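Local coordinates for protein putative HTH-type transcriptional regulator PF0864 (Pyrococcus furiosus, PDB 2IA0) that probably binds specific DNA sequences through a winged helix-turn-helix domain and regulates transcription, at residues 14-26 against 41-55. Sequence-based numbering, arbitrary orientation.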
loop_
_atom_site.group_PDB
_atom_site.type_symbol
_atom_site.label_atom_id
_atom_site.label_comp_id
_atom_site.label_asym_id
_atom_site.label_seq_id
_atom_site.Cartn_x
_atom_site.Cartn_y
_atom_site.Cartn_z
ATOM N N HIS A 14 11.545 -6.954 21.378
ATOM C CA HIS A 14 12.354 -8.089 20.831
ATOM C C HIS A 14 11.406 -9.214 20.484
ATOM O O HIS A 14 10.558 -9.557 21.308
ATOM C CB HIS A 14 13.393 -8.575 21.857
ATOM N N LEU A 15 11.544 -9.793 19.284
ATOM C CA LEU A 15 10.563 -10.786 18.785
ATOM C C LEU A 15 11.120 -12.192 18.595
ATOM O O LEU A 15 12.213 -12.379 18.060
ATOM C CB LEU A 15 9.932 -10.316 17.463
ATOM C CG LEU A 15 9.231 -8.952 17.465
ATOM C CD1 LEU A 15 8.806 -8.573 16.062
ATOM C CD2 LEU A 15 8.035 -8.966 18.393
ATOM N N ASP A 16 10.348 -13.191 19.004
ATOM C CA ASP A 16 10.768 -14.575 18.810
ATOM C C ASP A 16 9.955 -15.233 17.693
ATOM O O ASP A 16 9.094 -14.575 17.085
ATOM C CB ASP A 16 10.725 -15.356 20.136
ATOM C CG ASP A 16 9.319 -15.635 20.612
ATOM O OD1 ASP A 16 8.415 -14.838 20.315
ATOM O OD2 ASP A 16 9.110 -16.654 21.303
ATOM N N ASP A 17 10.232 -16.509 17.411
ATOM C CA ASP A 17 9.541 -17.217 16.343
ATOM C C ASP A 17 8.016 -17.283 16.515
ATOM O O ASP A 17 7.275 -17.161 15.531
ATOM C CB ASP A 17 10.151 -18.607 16.110
ATOM C CG ASP A 17 11.549 -18.537 15.483
ATOM O OD1 ASP A 17 11.927 -17.467 14.948
ATOM O OD2 ASP A 17 12.287 -19.549 15.529
ATOM N N LEU A 18 7.547 -17.455 17.747
ATOM C CA LEU A 18 6.101 -17.491 18.017
ATOM C C LEU A 18 5.434 -16.137 17.750
ATOM O O LEU A 18 4.355 -16.087 17.194
ATOM C CB LEU A 18 5.799 -17.974 19.454
ATOM C CG LEU A 18 4.333 -18.020 19.894
ATOM C CD1 LEU A 18 3.411 -18.765 18.850
ATOM C CD2 LEU A 18 4.251 -18.664 21.288
ATOM N N ASP A 19 6.076 -15.047 18.150
ATOM C CA ASP A 19 5.602 -13.713 17.781
ATOM C C ASP A 19 5.407 -13.566 16.277
ATOM O O ASP A 19 4.330 -13.157 15.846
ATOM C CB ASP A 19 6.548 -12.634 18.307
ATOM C CG ASP A 19 6.396 -12.420 19.808
ATOM O OD1 ASP A 19 7.421 -12.164 20.482
ATOM O OD2 ASP A 19 5.248 -12.541 20.322
ATOM N N ARG A 20 6.443 -13.924 15.502
ATOM C CA ARG A 20 6.442 -13.820 14.040
ATOM C C ARG A 20 5.393 -14.711 13.415
ATOM O O ARG A 20 4.680 -14.285 12.496
ATOM C CB ARG A 20 7.822 -14.177 13.451
ATOM C CG ARG A 20 8.920 -13.164 13.752
ATOM C CD ARG A 20 10.288 -13.634 13.217
ATOM N NE ARG A 20 11.404 -13.085 14.006
ATOM C CZ ARG A 20 12.133 -13.794 14.883
ATOM N NH1 ARG A 20 11.895 -15.087 15.078
ATOM N NH2 ARG A 20 13.125 -13.220 15.561
ATOM N N ASN A 21 5.304 -15.945 13.914
ATOM C CA ASN A 21 4.329 -16.893 13.425
ATOM C C ASN A 21 2.892 -16.430 13.604
ATOM O O ASN A 21 2.109 -16.585 12.682
ATOM C CB ASN A 21 4.537 -18.265 14.049
ATOM C CG ASN A 21 5.569 -19.087 13.315
ATOM O OD1 ASN A 21 5.724 -18.956 12.111
ATOM N ND2 ASN A 21 6.280 -19.950 14.044
ATOM N N ILE A 22 2.554 -15.870 14.774
ATOM C CA ILE A 22 1.258 -15.212 15.032
ATOM C C ILE A 22 0.973 -14.076 14.047
ATOM O O ILE A 22 -0.111 -13.995 13.487
ATOM C CB ILE A 22 1.183 -14.603 16.483
ATOM C CG1 ILE A 22 1.028 -15.685 17.558
ATOM C CG2 ILE A 22 0.039 -13.577 16.617
ATOM C CD1 ILE A 22 1.242 -15.176 18.999
ATOM N N LEU A 23 1.933 -13.170 13.879
ATOM C CA LEU A 23 1.774 -12.063 12.941
ATOM C C LEU A 23 1.519 -12.498 11.496
ATOM O O LEU A 23 0.696 -11.901 10.821
ATOM C CB LEU A 23 2.978 -11.136 12.995
ATOM C CG LEU A 23 3.214 -10.454 14.336
ATOM C CD1 LEU A 23 4.559 -9.801 14.327
ATOM C CD2 LEU A 23 2.113 -9.462 14.670
ATOM N N ARG A 24 2.221 -13.541 11.044
ATOM C CA ARG A 24 2.084 -14.083 9.678
ATOM C C ARG A 24 0.669 -14.537 9.413
ATOM O O ARG A 24 0.091 -14.162 8.406
ATOM C CB ARG A 24 3.034 -15.246 9.449
ATOM C CG ARG A 24 4.475 -14.837 9.302
ATOM C CD ARG A 24 5.384 -16.070 9.302
ATOM N NE ARG A 24 6.637 -15.759 8.633
ATOM C CZ ARG A 24 7.845 -15.854 9.182
ATOM N NH1 ARG A 24 8.913 -15.530 8.456
ATOM N NH2 ARG A 24 8.003 -16.280 10.430
ATOM N N LEU A 25 0.131 -15.337 10.339
ATOM C CA LEU A 25 -1.240 -15.823 10.286
ATOM C C LEU A 25 -2.269 -14.719 10.332
ATOM O O LEU A 25 -3.251 -14.781 9.610
ATOM C CB LEU A 25 -1.508 -16.841 11.407
ATOM C CG LEU A 25 -0.662 -18.116 11.284
ATOM C CD1 LEU A 25 -0.902 -19.033 12.456
ATOM C CD2 LEU A 25 -0.880 -18.837 9.933
ATOM N N LEU A 26 -2.050 -13.711 11.174
ATOM C CA LEU A 26 -2.963 -12.563 11.264
ATOM C C LEU A 26 -2.927 -11.700 9.997
ATOM O O LEU A 26 -3.955 -11.177 9.556
ATOM C CB LEU A 26 -2.681 -11.742 12.522
ATOM C CG LEU A 26 -3.107 -12.377 13.869
ATOM C CD1 LEU A 26 -2.837 -11.416 14.993
ATOM C CD2 LEU A 26 -4.577 -12.754 13.918
ATOM N N LEU A 41 -0.832 -23.348 15.867
ATOM C CA LEU A 41 0.530 -23.074 16.312
ATOM C C LEU A 41 1.003 -24.068 17.358
ATOM O O LEU A 41 2.204 -24.234 17.539
ATOM C CB LEU A 41 0.684 -21.602 16.798
ATOM C CG LEU A 41 0.643 -20.500 15.707
ATOM C CD1 LEU A 41 0.595 -19.118 16.297
ATOM C CD2 LEU A 41 1.810 -20.591 14.718
ATOM N N LYS A 42 0.052 -24.732 18.027
ATOM C CA LYS A 42 0.326 -25.768 19.032
ATOM C C LYS A 42 0.936 -25.168 20.286
ATOM O O LYS A 42 1.971 -25.622 20.763
ATOM C CB LYS A 42 1.205 -26.891 18.463
ATOM C CG LYS A 42 0.688 -27.503 17.157
ATOM C CD LYS A 42 1.607 -28.606 16.682
ATOM C CE LYS A 42 1.028 -29.333 15.448
ATOM N NZ LYS A 42 2.047 -30.238 14.832
ATOM N N LYS A 43 0.256 -24.143 20.797
ATOM C CA LYS A 43 0.649 -23.344 21.949
ATOM C C LYS A 43 -0.596 -23.153 22.803
ATOM O O LYS A 43 -1.695 -23.094 22.251
ATOM C CB LYS A 43 1.141 -21.972 21.472
ATOM C CG LYS A 43 2.640 -21.758 21.564
ATOM C CD LYS A 43 3.400 -22.823 20.832
ATOM C CE LYS A 43 4.880 -22.721 21.071
ATOM N NZ LYS A 43 5.524 -23.567 20.042
ATOM N N PRO A 44 -0.452 -23.069 24.144
ATOM C CA PRO A 44 -1.663 -22.889 24.931
ATOM C C PRO A 44 -2.368 -21.580 24.568
ATOM O O PRO A 44 -1.702 -20.579 24.242
ATOM C CB PRO A 44 -1.145 -22.834 26.372
ATOM C CG PRO A 44 0.171 -23.421 26.336
ATOM C CD PRO A 44 0.747 -23.121 24.998
ATOM N N GLU A 45 -3.700 -21.606 24.610
ATOM C CA GLU A 45 -4.527 -20.446 24.324
ATOM C C GLU A 45 -4.127 -19.170 25.062
ATOM O O GLU A 45 -4.106 -18.117 24.460
ATOM C CB GLU A 45 -5.985 -20.761 24.617
ATOM C CG GLU A 45 -6.708 -21.422 23.481
ATOM C CD GLU A 45 -8.152 -21.720 23.817
ATOM O OE1 GLU A 45 -8.494 -22.907 23.897
ATOM O OE2 GLU A 45 -8.938 -20.772 24.011
ATOM N N SER A 46 -3.831 -19.274 26.360
ATOM C CA SER A 46 -3.422 -18.131 27.178
ATOM C C SER A 46 -2.075 -17.514 26.785
ATOM O O SER A 46 -1.855 -16.327 27.008
ATOM C CB SER A 46 -3.402 -18.498 28.671
ATOM O OG SER A 46 -4.650 -19.022 29.118
ATOM N N THR A 47 -1.168 -18.306 26.225
ATOM C CA THR A 47 0.053 -17.725 25.644
ATOM C C THR A 47 -0.226 -16.909 24.379
ATOM O O THR A 47 0.259 -15.794 24.266
ATOM C CB THR A 47 1.124 -18.769 25.348
ATOM O OG1 THR A 47 1.186 -19.678 26.448
ATOM C CG2 THR A 47 2.473 -18.084 25.184
ATOM N N ILE A 48 -1.014 -17.456 23.454
ATOM C CA ILE A 48 -1.422 -16.718 22.248
ATOM C C ILE A 48 -2.062 -15.377 22.612
ATOM O O ILE A 48 -1.643 -14.325 22.139
ATOM C CB ILE A 48 -2.377 -17.571 21.328
ATOM C CG1 ILE A 48 -1.691 -18.871 20.862
ATOM C CG2 ILE A 48 -2.889 -16.752 20.147
ATOM C CD1 ILE A 48 -0.285 -18.682 20.346
ATOM N N HIS A 49 -3.042 -15.454 23.506
ATOM C CA HIS A 49 -3.800 -14.316 24.020
ATOM C C HIS A 49 -2.888 -13.206 24.580
ATOM O O HIS A 49 -2.951 -12.053 24.134
ATOM C CB HIS A 49 -4.786 -14.843 25.060
ATOM C CG HIS A 49 -5.526 -13.780 25.806
ATOM N ND1 HIS A 49 -6.486 -12.985 25.216
ATOM C CD2 HIS A 49 -5.473 -13.408 27.109
ATOM C CE1 HIS A 49 -6.982 -12.159 26.119
ATOM N NE2 HIS A 49 -6.383 -12.392 27.275
ATOM N N PHE A 50 -2.016 -13.582 25.513
ATOM C CA PHE A 50 -1.005 -12.691 26.065
ATOM C C PHE A 50 -0.072 -12.061 25.010
ATOM O O PHE A 50 0.126 -10.848 25.012
ATOM C CB PHE A 50 -0.198 -13.421 27.140
ATOM C CG PHE A 50 0.963 -12.632 27.673
ATOM C CD1 PHE A 50 2.271 -12.925 27.265
ATOM C CD2 PHE A 50 0.761 -11.604 28.591
ATOM C CE1 PHE A 50 3.358 -12.195 27.761
ATOM C CE2 PHE A 50 1.845 -10.879 29.094
ATOM C CZ PHE A 50 3.144 -11.176 28.674
ATOM N N ARG A 51 0.502 -12.890 24.139
ATOM C CA ARG A 51 1.319 -12.421 23.004
ATOM C C ARG A 51 0.581 -11.398 22.142
ATOM O O ARG A 51 1.152 -10.394 21.781
ATOM C CB ARG A 51 1.759 -13.578 22.098
ATOM C CG ARG A 51 2.572 -14.655 22.759
ATOM C CD ARG A 51 3.765 -14.062 23.435
ATOM N NE ARG A 51 4.776 -15.072 23.748
ATOM C CZ ARG A 51 5.827 -15.348 22.984
ATOM N NH1 ARG A 51 6.003 -14.700 21.846
ATOM N NH2 ARG A 51 6.708 -16.262 23.357
ATOM N N ILE A 52 -0.681 -11.649 21.820
ATOM C CA ILE A 52 -1.454 -10.708 20.999
ATOM C C ILE A 52 -1.719 -9.365 21.691
ATOM O O ILE A 52 -1.493 -8.306 21.078
ATOM C CB ILE A 52 -2.760 -11.348 20.459
ATOM C CG1 ILE A 52 -2.420 -12.394 19.386
ATOM C CG2 ILE A 52 -3.700 -10.294 19.890
ATOM C CD1 ILE A 52 -3.549 -13.363 19.110
ATOM N N LYS A 53 -2.152 -9.402 22.963
ATOM C CA LYS A 53 -2.302 -8.191 23.767
ATOM C C LYS A 53 -0.989 -7.413 23.829
ATOM O O LYS A 53 -0.994 -6.195 23.742
ATOM C CB LYS A 53 -2.822 -8.498 25.186
ATOM C CG LYS A 53 -4.342 -8.606 25.297
ATOM C CD LYS A 53 -4.805 -9.174 26.649
ATOM C CE LYS A 53 -5.083 -8.079 27.720
ATOM N NZ LYS A 53 -5.806 -8.604 28.973
ATOM N N LYS A 54 0.124 -8.121 23.960
ATOM C CA LYS A 54 1.431 -7.492 24.104
ATOM C C LYS A 54 1.874 -6.801 22.807
ATOM O O LYS A 54 2.405 -5.686 22.848
ATOM C CB LYS A 54 2.464 -8.520 24.580
ATOM C CG LYS A 54 3.524 -7.977 25.518
ATOM C CD LYS A 54 2.962 -7.676 26.927
ATOM C CE LYS A 54 3.903 -6.713 27.673
ATOM N NZ LYS A 54 3.249 -6.022 28.823
ATOM N N LEU A 55 1.637 -7.444 21.660
ATOM C CA LEU A 55 1.982 -6.862 20.345
ATOM C C LEU A 55 1.104 -5.667 20.015
ATOM O O LEU A 55 1.564 -4.684 19.423
ATOM C CB LEU A 55 1.904 -7.907 19.226
ATOM C CG LEU A 55 2.805 -9.132 19.349
ATOM C CD1 LEU A 55 2.267 -10.259 18.505
ATOM C CD2 LEU A 55 4.237 -8.806 18.967
HETATM O O HOH W 1 4.450 -10.447 22.280
#
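Leu-41 enters a hole on helix 17-26 formed by Leu-18, Asn-21, Ile-22 and Leu-25, a knobs-into-holes fit that its forked end suits. CD1 rests on Ile-22 CG1 (3.7 Å), while CD2 lies on the CB of Asn-21, whose polar amide can stay at the margin. Next, Lys-43 contributes its aliphatic chain, sliding past Leu-18 in the opposite direction, CG to CD2 at 3.5 Å. Helix 45-55 then crosses helix 17-26 at -80°, with axes 10.6 Å apart. Ile-48 sets CD1 against both Leu-18 CD1 and Ile-22 CD1, an apolar end suited to this buried place.

Arg-51 joins both kinds of chemistry. Its CB receives Ile-22 CD1 (3.5 Å), and a bend at chi2 (-55°) turns the chain so that Leu-18 CD2 lies over one guanidinium face while the edge meets two carboxylates, a salt-bridge network sharing one positive charge. NH1 and NH2 grip Asp-16 end-on, NH1 to OD1 at 2.9 Å and NH2 to OD2 at 3.2 Å, both nearly straight and on the syn side. NH1 also makes a weaker, bent bond to Asp-19 OD2 (138°). Asp-16, N-cap of helix 17-26, also accepts from Asp-19 N through OD1 in a capping box; an alanine here would probably cost that N-H its side-chain cap and leave the guanidinium only its weak bond to Asp-19 among these acids, freer to turn. A water donates to Asp-19 OD2 and weakly to Arg-51 O.

Further on, Ile-52 CG1 meets Ile-22 CG2, and Leu-55 uses its fork, CD1 on Leu-23 and CD2 on Leu-15, apolar chains suiting a core shared with strand 61-68. Helix 17-26 thus packs against the second helix of the predicted helix-turn-helix, probably the recognition helix; helix 34-41 adds Leu-37 against Leu-25 and Ile-52, and strand 61-68 brings Ile-61 against Leu-23 and Leu-55.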